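Alginate lyase, family PL7 (PDB 3ZPY) probably cleaves alginate as a polysaccharide lyase of family PL7, this chain being the catalytic domain of the longer enzyme AlyA1. Local coordinates at residues A[3-17]-A[42-56]. Numbering follows the deposited sequence.
Sequences SPASVLGITANTWKI and YNTYSDDNYFYTDGE
Tyr42 drives its ring into the loop between helix 4-8 and strand 15-21, with CG anti to the backbone N (chi1 -169°), which lays the ring between Ala12 and Ile17. Beyond CB, CG and CD1 lie near Ala12 N, which sits over the ring centre, while CD2 meets Ala12 CB at 3.7 Å. Farther out, CE1 packs on the Thr11 backbone and on Ala5 CB; CE2 lies by Ala12 CA and Trp15 O and touches Ile17 CD1, whose CH-pi contact covers the opposite face, 3.9 Å from the ring centroid. Tyr42 CZ sits 3.2 Å from Thr11 C. At the tip, Tyr42 OH donates to Trp15 O at 2.7 Å from above the carbonyl plane. Ile10 CD1 lies 3.4 Å from Tyr42 OH. A phenylalanine here would probably leave Trp15 O without its hydroxyl donor and Ile10 CD1 without the oxygen it rests against.

At the helix start, Ser3 OG donates to Asn43 O (2.8 Å) and, as N-cap, accepts from Ser6 N. A water takes the Ala5 N-H and donates to Tyr42 O and Tyr45 O. Pro4 CB presses obliquely on Phe51 CE2 at 3.5 Å, and Val7 meets Thr53 tip to tip.

The short axes of helix 4-8, closed by a Schellman motif at Gly9, and edge strand 51-53 come within 8.0 Å at 59°; Val58 of strand 58-63 backs Pro4 and Phe51, and Leu79 of strand 76-83 backs Ile17, joining both sheets of the jelly-roll sandwich.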
ATOM      1  N   SER A   3     -19.068  -6.162  -7.790  1.00  7.36           N
ATOM      2  CA  SER A   3     -17.927  -6.640  -7.026  1.00  6.41           C
ATOM      3  C   SER A   3     -16.839  -5.548  -6.913  1.00  5.65           C
ATOM      4  O   SER A   3     -16.660  -4.712  -7.774  1.00  6.01           O
ATOM      5  CB  SER A   3     -17.295  -7.867  -7.698  1.00  7.99           C
ATOM      6  OG  SER A   3     -16.596  -7.519  -8.871  1.00  8.60           O
ATOM      7  N   PRO A   4     -15.990  -5.694  -5.888  1.00  5.64           N
ATOM      8  CA  PRO A   4     -14.861  -4.744  -5.769  1.00  6.12           C
ATOM      9  C   PRO A   4     -13.982  -4.760  -7.057  1.00  5.87           C
ATOM     10  O   PRO A   4     -13.529  -3.696  -7.539  1.00  6.18           O
ATOM     11  CB  PRO A   4     -14.146  -5.226  -4.479  1.00  7.14           C
ATOM     12  CG  PRO A   4     -15.229  -5.879  -3.670  1.00  7.19           C
ATOM     13  CD  PRO A   4     -16.136  -6.538  -4.677  1.00  7.70           C
ATOM     14  N   ALA A   5     -13.674  -5.952  -7.583  1.00  6.17           N
ATOM     15  CA  ALA A   5     -12.811  -6.010  -8.755  1.00  6.03           C
ATOM     16  C   ALA A   5     -13.435  -5.289  -9.958  1.00  6.70           C
ATOM     17  O   ALA A   5     -12.765  -4.571 -10.692  1.00  7.01           O
ATOM     18  CB  ALA A   5     -12.478  -7.471  -9.082  1.00  9.01           C
ATOM     19  N   SER A   6     -14.751  -5.436 -10.100  1.00  7.30           N
ATOM     20  CA  SER A   6     -15.488  -4.748 -11.203  1.00  6.59           C
ATOM     21  C   SER A   6     -15.497  -3.193 -10.995  1.00  7.16           C
ATOM     22  O   SER A   6     -15.206  -2.444 -11.915  1.00  9.33           O
ATOM     23  CB  SER A   6     -16.941  -5.292 -11.242  1.00 10.72           C
ATOM     24  OG  SER A   6     -16.953  -6.567 -11.815  1.00 19.11           O
ATOM     25  N   VAL A   7     -15.773  -2.740  -9.757  1.00  6.82           N
ATOM     26  CA  VAL A   7     -15.808  -1.310  -9.474  1.00  7.88           C
ATOM     27  C   VAL A   7     -14.431  -0.686  -9.736  1.00  7.29           C
ATOM     28  O   VAL A   7     -14.333   0.421 -10.298  1.00  9.08           O
ATOM     29  CB  VAL A   7     -16.328  -1.049  -8.038  1.00  7.14           C
ATOM     30  CG1 VAL A   7     -16.033   0.379  -7.635  1.00  7.33           C
ATOM     31  CG2 VAL A   7     -17.810  -1.465  -7.923  1.00  8.64           C
ATOM     32  N   LEU A   8     -13.330  -1.368  -9.309  1.00  7.62           N
ATOM     33  CA  LEU A   8     -12.012  -0.794  -9.418  1.00  6.60           C
ATOM     34  C   LEU A   8     -11.407  -1.034 -10.815  1.00  6.76           C
ATOM     35  O   LEU A   8     -10.414  -0.375 -11.206  1.00  7.65           O
ATOM     36  CB  LEU A   8     -11.133  -1.380  -8.326  1.00  7.64           C
ATOM     37  CG  LEU A   8      -9.878  -0.599  -7.960  1.00  6.78           C
ATOM     38  CD1 LEU A   8     -10.084   0.850  -7.487  1.00  6.09           C
ATOM     39  CD2 LEU A   8      -9.104  -1.401  -6.853  1.00  6.24           C
ATOM     40  N   GLY A   9     -12.003  -1.957 -11.576  1.00  6.73           N
ATOM     41  CA  GLY A   9     -11.481  -2.276 -12.931  1.00  7.99           C
ATOM     42  C   GLY A   9     -10.216  -3.095 -12.936  1.00  7.63           C
ATOM     43  O   GLY A   9      -9.328  -2.863 -13.768  1.00  9.08           O
ATOM     44  N   ILE A  10     -10.087  -4.023 -12.005  1.00  6.22           N
ATOM     45  CA  ILE A  10      -8.831  -4.841 -11.847  1.00  6.44           C
ATOM     46  C   ILE A  10      -9.147  -6.270 -12.268  1.00  8.05           C
ATOM     47  O   ILE A  10     -10.282  -6.704 -12.241  1.00  9.45           O
ATOM     48  CB  ILE A  10      -8.239  -4.807 -10.396  1.00  5.79           C
ATOM     49  CG1 ILE A  10      -9.273  -5.294  -9.341  1.00  6.76           C
ATOM     50  CG2 ILE A  10      -7.748  -3.348 -10.062  1.00  6.73           C
ATOM     51  CD1 ILE A  10      -8.649  -5.402  -7.960  1.00  7.80           C
ATOM     52  N   THR A  11      -8.113  -7.022 -12.641  1.00  8.56           N
ATOM     53  CA  THR A  11      -8.308  -8.422 -13.043  1.00  7.40           C
ATOM     54  C   THR A  11      -7.058  -9.187 -12.490  1.00  8.64           C
ATOM     55  O   THR A  11      -6.071  -8.522 -12.158  1.00  9.37           O
ATOM     56  CB  THR A  11      -8.321  -8.569 -14.591  1.00  8.81           C
ATOM     57  OG1 THR A  11      -6.966  -8.254 -15.064  1.00 11.91           O
ATOM     58  CG2 THR A  11      -9.397  -7.655 -15.230  1.00  9.54           C
ATOM     59  N   ALA A  12      -7.091 -10.513 -12.453  1.00  9.35           N
ATOM     60  CA  ALA A  12      -5.956 -11.275 -11.908  1.00 12.08           C
ATOM     61  C   ALA A  12      -4.688 -11.012 -12.768  1.00 11.40           C
ATOM     62  O   ALA A  12      -3.534 -11.013 -12.289  1.00 18.14           O
ATOM     63  CB  ALA A  12      -6.304 -12.758 -11.862  1.00 11.55           C
ATOM     64  N   ASN A  13      -4.901 -10.748 -14.030  1.00 11.78           N
ATOM     65  CA  ASN A  13      -3.834 -10.503 -14.900  1.00 14.25           C
ATOM     66  C   ASN A  13      -3.125  -9.110 -14.714  1.00 12.53           C
ATOM     67  O   ASN A  13      -1.958  -8.921 -15.103  1.00 16.87           O
ATOM     68  CB  ASN A  13      -4.166 -10.918 -16.302  1.00 19.86           C
ATOM     69  CG  ASN A  13      -3.794 -12.390 -16.575  1.00 21.49           C
ATOM     70  OD1 ASN A  13      -3.331 -12.706 -17.661  1.00 38.39           O
ATOM     71  ND2 ASN A  13      -3.908 -13.287 -15.532  1.00 23.30           N
ATOM     72  N   THR A  14      -3.812  -8.154 -14.022  1.00  9.36           N
ATOM     73  CA  THR A  14      -3.237  -6.827 -13.744  1.00  7.63           C
ATOM     74  C   THR A  14      -2.853  -6.561 -12.243  1.00  6.23           C
ATOM     75  O   THR A  14      -2.011  -5.705 -11.985  1.00  7.44           O
ATOM     76  CB  THR A  14      -4.128  -5.656 -14.299  1.00 10.98           C
ATOM     77  OG1 THR A  14      -5.431  -5.777 -13.730  1.00  9.52           O
ATOM     78  CG2 THR A  14      -4.206  -5.726 -15.815  1.00 13.60           C
ATOM     79  N   TRP A  15      -3.545  -7.223 -11.323  1.00  6.05           N
ATOM     80  CA  TRP A  15      -3.248  -7.058  -9.881  1.00  5.21           C
ATOM     81  C   TRP A  15      -3.558  -8.356  -9.142  1.00  5.71           C
ATOM     82  O   TRP A  15      -4.567  -8.991  -9.400  1.00  7.54           O
ATOM     83  CB  TRP A  15      -4.107  -5.988  -9.239  1.00  5.03           C
ATOM     84  CG  TRP A  15      -3.933  -4.607  -9.826  1.00  4.50           C
ATOM     85  CD1 TRP A  15      -4.665  -4.037 -10.878  1.00  5.55           C
ATOM     86  CD2 TRP A  15      -2.963  -3.590  -9.408  1.00  5.16           C
ATOM     87  NE1 TRP A  15      -4.182  -2.798 -11.157  1.00  5.81           N
ATOM     88  CE2 TRP A  15      -3.146  -2.477 -10.298  1.00  5.92           C
ATOM     89  CE3 TRP A  15      -1.923  -3.540  -8.432  1.00  4.63           C
ATOM     90  CZ2 TRP A  15      -2.386  -1.325 -10.180  1.00  6.89           C
ATOM     91  CZ3 TRP A  15      -1.173  -2.401  -8.324  1.00  5.49           C
ATOM     92  CH2 TRP A  15      -1.398  -1.298  -9.174  1.00  5.39           C
ATOM     93  N   LYS A  16      -2.649  -8.758  -8.242  1.00  5.67           N
ATOM     94  CA  LYS A  16      -2.907  -9.811  -7.325  1.00  5.77           C
ATOM     95  C   LYS A  16      -3.409  -9.185  -6.004  1.00  5.89           C
ATOM     96  O   LYS A  16      -2.885  -8.170  -5.531  1.00  5.85           O
ATOM     97  CB  LYS A  16      -1.588 -10.571  -7.077  1.00  6.57           C
ATOM     98  CG  LYS A  16      -1.595 -11.569  -5.936  1.00  8.64           C
ATOM     99  CD  LYS A  16      -0.301 -12.468  -5.984  1.00 11.57           C
ATOM    100  CE  LYS A  16      -0.024 -13.261  -7.313  1.00 21.24           C
ATOM    101  NZ  LYS A  16       1.129 -14.284  -7.492  1.00 24.71           N
ATOM    102  N   ILE A  17      -4.387  -9.864  -5.401  1.00  5.48           N
ATOM    103  CA  ILE A  17      -5.025  -9.366  -4.164  1.00  5.38           C
ATOM    104  C   ILE A  17      -4.455 -10.101  -2.953  1.00  6.08           C
ATOM    105  O   ILE A  17      -4.658 -11.308  -2.817  1.00  7.77           O
ATOM    106  CB  ILE A  17      -6.548  -9.556  -4.225  1.00  6.23           C
ATOM    107  CG1 ILE A  17      -7.118  -8.782  -5.376  1.00  6.55           C
ATOM    108  CG2 ILE A  17      -7.178  -9.001  -2.944  1.00  6.47           C
ATOM    109  CD1 ILE A  17      -8.571  -9.224  -5.651  1.00  6.75           C
ATOM    110  N   TYR A  42     -11.600 -14.386  -8.134  1.00  7.71           N
ATOM    111  CA  TYR A  42     -11.142 -13.044  -8.203  1.00  6.93           C
ATOM    112  C   TYR A  42     -12.288 -12.011  -8.435  1.00  6.10           C
ATOM    113  O   TYR A  42     -12.370 -11.005  -7.674  1.00  7.63           O
ATOM    114  CB  TYR A  42     -10.126 -12.912  -9.381  1.00  6.24           C
ATOM    115  CG  TYR A  42      -9.375 -11.595  -9.395  1.00  7.34           C
ATOM    116  CD1 TYR A  42      -9.956 -10.414  -9.862  1.00  7.21           C
ATOM    117  CD2 TYR A  42      -8.095 -11.564  -8.881  1.00  7.91           C
ATOM    118  CE1 TYR A  42      -9.217  -9.227  -9.886  1.00  8.26           C
ATOM    119  CE2 TYR A  42      -7.326 -10.388  -8.885  1.00  7.21           C
ATOM    120  CZ  TYR A  42      -7.899  -9.203  -9.352  1.00  7.16           C
ATOM    121  OH  TYR A  42      -7.126  -8.055  -9.337  1.00  6.86           O
ATOM    122  N   ASN A  43     -13.151 -12.240  -9.469  1.00  8.34           N
ATOM    123  CA  ASN A  43     -14.075 -11.184  -9.823  1.00  8.78           C
ATOM    124  C   ASN A  43     -15.285 -11.156  -8.922  1.00  8.02           C
ATOM    125  O   ASN A  43     -16.093 -10.282  -9.092  1.00 10.96           O
ATOM    126  CB  ASN A  43     -14.530 -11.272 -11.295  1.00 12.31           C
ATOM    127  CG  ASN A  43     -15.357  -9.992 -11.765  1.00 18.55           C
ATOM    128  OD1 ASN A  43     -14.944  -8.805 -11.556  1.00 21.08           O
ATOM    129  ND2 ASN A  43     -16.506 -10.245 -12.413  1.00 27.71           N
ATOM    130  N   THR A  44     -15.469 -12.100  -8.026  1.00  6.94           N
ATOM    131  CA  THR A  44     -16.520 -12.009  -6.990  1.00  6.97           C
ATOM    132  C   THR A  44     -16.022 -11.789  -5.568  1.00  9.27           C
ATOM    133  O   THR A  44     -16.839 -11.591  -4.668  1.00  9.33           O
ATOM    134  CB  THR A  44     -17.460 -13.201  -7.029  1.00 10.81           C
ATOM    135  OG1 THR A  44     -16.719 -14.397  -6.739  1.00 11.82           O
ATOM    136  CG2 THR A  44     -18.053 -13.438  -8.377  1.00 11.63           C
ATOM    137  N   TYR A  45     -14.713 -11.784  -5.368  1.00  8.63           N
ATOM    138  CA  TYR A  45     -14.224 -11.657  -3.994  1.00  7.88           C
ATOM    139  C   TYR A  45     -14.672 -10.362  -3.300  1.00  7.94           C
ATOM    140  O   TYR A  45     -14.404  -9.254  -3.798  1.00  6.80           O
ATOM    141  CB  TYR A  45     -12.692 -11.737  -3.954  1.00  8.38           C
ATOM    142  CG  TYR A  45     -12.133 -11.573  -2.563  1.00  7.84           C
ATOM    143  CD1 TYR A  45     -12.623 -12.320  -1.485  1.00  8.79           C
ATOM    144  CD2 TYR A  45     -11.206 -10.581  -2.299  1.00  7.33           C
ATOM    145  CE1 TYR A  45     -12.111 -12.151  -0.204  1.00  9.53           C
ATOM    146  CE2 TYR A  45     -10.717 -10.371  -1.011  1.00  6.18           C
ATOM    147  CZ  TYR A  45     -11.200 -11.113   0.038  1.00  6.94           C
ATOM    148  OH  TYR A  45     -10.685 -10.919   1.324  1.00  8.27           O
ATOM    149  N   SER A  46     -15.236 -10.515  -2.088  1.00  7.85           N
ATOM    150  CA  SER A  46     -15.610  -9.391  -1.248  1.00  5.80           C
ATOM    151  C   SER A  46     -15.726  -9.949   0.164  1.00  6.87           C
ATOM    152  O   SER A  46     -16.372 -10.981   0.358  1.00  7.53           O
ATOM    153  CB  SER A  46     -16.945  -8.773  -1.735  1.00  6.39           C
ATOM    154  OG  SER A  46     -17.280  -7.630  -0.978  1.00  8.68           O
ATOM    155  N   ASP A  47     -15.234  -9.147   1.126  1.00  6.32           N
ATOM    156  CA  ASP A  47     -15.391  -9.514   2.496  1.00  6.46           C
ATOM    157  C   ASP A  47     -15.470  -8.187   3.242  1.00  6.52           C
ATOM    158  O   ASP A  47     -14.514  -7.424   3.244  1.00  5.98           O
ATOM    159  CB  ASP A  47     -14.193 -10.341   2.985  1.00  8.41           C
ATOM    160  CG  ASP A  47     -14.278 -10.762   4.427  1.00  8.01           C
ATOM    161  OD1 ASP A  47     -15.045 -10.189   5.251  1.00  9.09           O
ATOM    162  OD2 ASP A  47     -13.550 -11.698   4.795  1.00 10.06           O
ATOM    163  N   ASP A  48     -16.584  -7.920   3.897  1.00  7.46           N
ATOM    164  CA  ASP A  48     -16.719  -6.637   4.583  1.00  8.44           C
ATOM    165  C   ASP A  48     -15.767  -6.409   5.687  1.00  7.74           C
ATOM    166  O   ASP A  48     -15.608  -5.263   6.100  1.00  8.80           O
ATOM    167  CB  ASP A  48     -18.150  -6.562   5.191  1.00 11.34           C
ATOM    168  CG  ASP A  48     -19.223  -6.337   4.154  1.00 11.29           C
ATOM    169  OD1 ASP A  48     -18.859  -6.226   2.911  1.00 11.11           O
ATOM    170  OD2 ASP A  48     -20.452  -6.324   4.544  1.00 19.03           O
ATOM    171  N   ASN A  49     -15.037  -7.458   6.121  1.00  7.31           N
ATOM    172  CA  ASN A  49     -14.069  -7.209   7.167  1.00  6.41           C
ATOM    173  C   ASN A  49     -12.758  -6.599   6.579  1.00  6.29           C
ATOM    174  O   ASN A  49     -11.963  -6.015   7.304  1.00  6.04           O
ATOM    175  CB  ASN A  49     -13.678  -8.482   7.873  1.00  7.65           C
ATOM    176  CG  ASN A  49     -14.750  -8.979   8.862  1.00 10.91           C
ATOM    177  OD1 ASN A  49     -15.076 -10.167   8.867  1.00 18.32           O
ATOM    178  ND2 ASN A  49     -15.401  -8.061   9.526  1.00 11.01           N
ATOM    179  N   TYR A  50     -12.506  -6.844   5.272  1.00  5.92           N
ATOM    180  CA  TYR A  50     -11.171  -6.588   4.657  1.00  5.68           C
ATOM    181  C   TYR A  50     -11.146  -5.813   3.351  1.00  5.22           C
ATOM    182  O   TYR A  50     -10.257  -4.994   3.122  1.00  4.90           O
ATOM    183  CB  TYR A  50     -10.438  -7.918   4.371  1.00  5.91           C
ATOM    184  CG  TYR A  50     -10.224  -8.765   5.611  1.00  5.67           C
ATOM    185  CD1 TYR A  50      -9.587  -8.238   6.774  1.00  6.98           C
ATOM    186  CD2 TYR A  50     -10.734 -10.062   5.670  1.00  6.56           C
ATOM    187  CE1 TYR A  50      -9.460  -9.044   7.881  1.00  8.36           C
ATOM    188  CE2 TYR A  50     -10.600 -10.879   6.781  1.00  8.42           C
ATOM    189  CZ  TYR A  50      -9.976 -10.365   7.903  1.00  7.12           C
ATOM    190  OH  TYR A  50      -9.802 -11.164   9.012  1.00  9.18           O
ATOM    191  N   PHE A  51     -12.047  -6.176   2.448  1.00  4.45           N
ATOM    192  CA  PHE A  51     -11.905  -5.816   1.042  1.00  4.52           C
ATOM    193  C   PHE A  51     -13.295  -5.796   0.462  1.00  4.59           C
ATOM    194  O   PHE A  51     -13.890  -6.875   0.226  1.00  5.61           O
ATOM    195  CB  PHE A  51     -11.002  -6.874   0.312  1.00  5.37           C
ATOM    196  CG  PHE A  51     -10.772  -6.541  -1.164  1.00  4.99           C
ATOM    197  CD1 PHE A  51      -9.822  -5.585  -1.549  1.00  7.16           C
ATOM    198  CD2 PHE A  51     -11.486  -7.210  -2.142  1.00  5.49           C
ATOM    199  CE1 PHE A  51      -9.600  -5.317  -2.890  1.00  7.68           C
ATOM    200  CE2 PHE A  51     -11.242  -6.957  -3.465  1.00  6.46           C
ATOM    201  CZ  PHE A  51     -10.317  -6.032  -3.847  1.00  7.20           C
ATOM    202  N   TYR A  52     -13.812  -4.564   0.187  1.00  4.01           N
ATOM    203  CA  TYR A  52     -15.213  -4.441  -0.158  1.00  4.73           C
ATOM    204  C   TYR A  52     -15.425  -3.177  -0.928  1.00  4.80           C
ATOM    205  O   TYR A  52     -14.555  -2.341  -1.034  1.00  5.35           O
ATOM    206  CB  TYR A  52     -16.127  -4.573   1.093  1.00  4.99           C
ATOM    207  CG  TYR A  52     -15.919  -3.512   2.147  1.00  4.97           C
ATOM    208  CD1 TYR A  52     -16.641  -2.322   2.050  1.00  5.89           C
ATOM    209  CD2 TYR A  52     -14.980  -3.661   3.172  1.00  4.57           C
ATOM    210  CE1 TYR A  52     -16.480  -1.308   2.999  1.00  5.66           C
ATOM    211  CE2 TYR A  52     -14.744  -2.628   4.118  1.00  6.23           C
ATOM    212  CZ  TYR A  52     -15.550  -1.477   3.994  1.00  6.29           C
ATOM    213  OH  TYR A  52     -15.373  -0.464   4.876  1.00  8.53           O
ATOM    214  N   THR A  53     -16.653  -3.021  -1.404  1.00  4.92           N
ATOM    215  CA  THR A  53     -16.971  -1.789  -2.192  1.00  4.95           C
ATOM    216  C   THR A  53     -18.332  -1.210  -1.837  1.00  5.07           C
ATOM    217  O   THR A  53     -19.234  -1.982  -1.419  1.00  7.00           O
ATOM    218  CB  THR A  53     -16.851  -2.033  -3.734  1.00  4.90           C
ATOM    219  OG1 THR A  53     -17.009  -0.796  -4.412  1.00  5.56           O
ATOM    220  CG2 THR A  53     -17.865  -3.060  -4.216  1.00  6.43           C
ATOM    221  N   ASP A  54     -18.507   0.107  -2.088  1.00  5.26           N
ATOM    222  CA  ASP A  54     -19.845   0.724  -2.078  1.00  5.45           C
ATOM    223  C   ASP A  54     -20.252   1.177  -3.425  1.00  5.88           C
ATOM    224  O   ASP A  54     -21.238   1.902  -3.530  1.00  7.57           O
ATOM    225  CB  ASP A  54     -19.859   1.912  -1.064  1.00  5.85           C
ATOM    226  CG  ASP A  54     -18.860   3.031  -1.470  1.00  5.47           C
ATOM    227  OD1 ASP A  54     -18.221   2.877  -2.558  1.00  5.95           O
ATOM    228  OD2 ASP A  54     -18.720   3.996  -0.697  1.00  6.12           O
ATOM    229  N   GLY A  55     -19.600   0.689  -4.492  1.00  5.31           N
ATOM    230  CA  GLY A  55     -19.904   1.045  -5.884  1.00  5.92           C
ATOM    231  C   GLY A  55     -19.139   2.264  -6.326  1.00  5.33           C
ATOM    232  O   GLY A  55     -19.129   2.567  -7.526  1.00  8.51           O
ATOM    233  N   GLU A  56     -18.516   3.015  -5.423  1.00  4.62           N
ATOM    234  CA  GLU A  56     -17.684   4.140  -5.833  1.00  5.26           C
ATOM    235  C   GLU A  56     -16.228   3.789  -5.466  1.00  5.10           C
ATOM    236  O   GLU A  56     -15.338   3.905  -6.327  1.00  5.39           O
ATOM    237  CB  GLU A  56     -18.106   5.387  -5.071  1.00  5.93           C
ATOM    238  CG  GLU A  56     -17.184   6.588  -5.274  1.00  5.59           C
ATOM    239  CD  GLU A  56     -17.579   7.834  -4.462  1.00  6.13           C
ATOM    240  OE1 GLU A  56     -18.654   7.829  -3.788  1.00  7.79           O
ATOM    241  OE2 GLU A  56     -16.780   8.829  -4.460  1.00  6.45           O
TER
HETATM  242  O   HOH W   1     -13.879  -8.615  -6.456  1.00  7.75           O
HETATM  243  O   HOH W   2     -12.016  -8.954 -12.254  1.00 13.60           O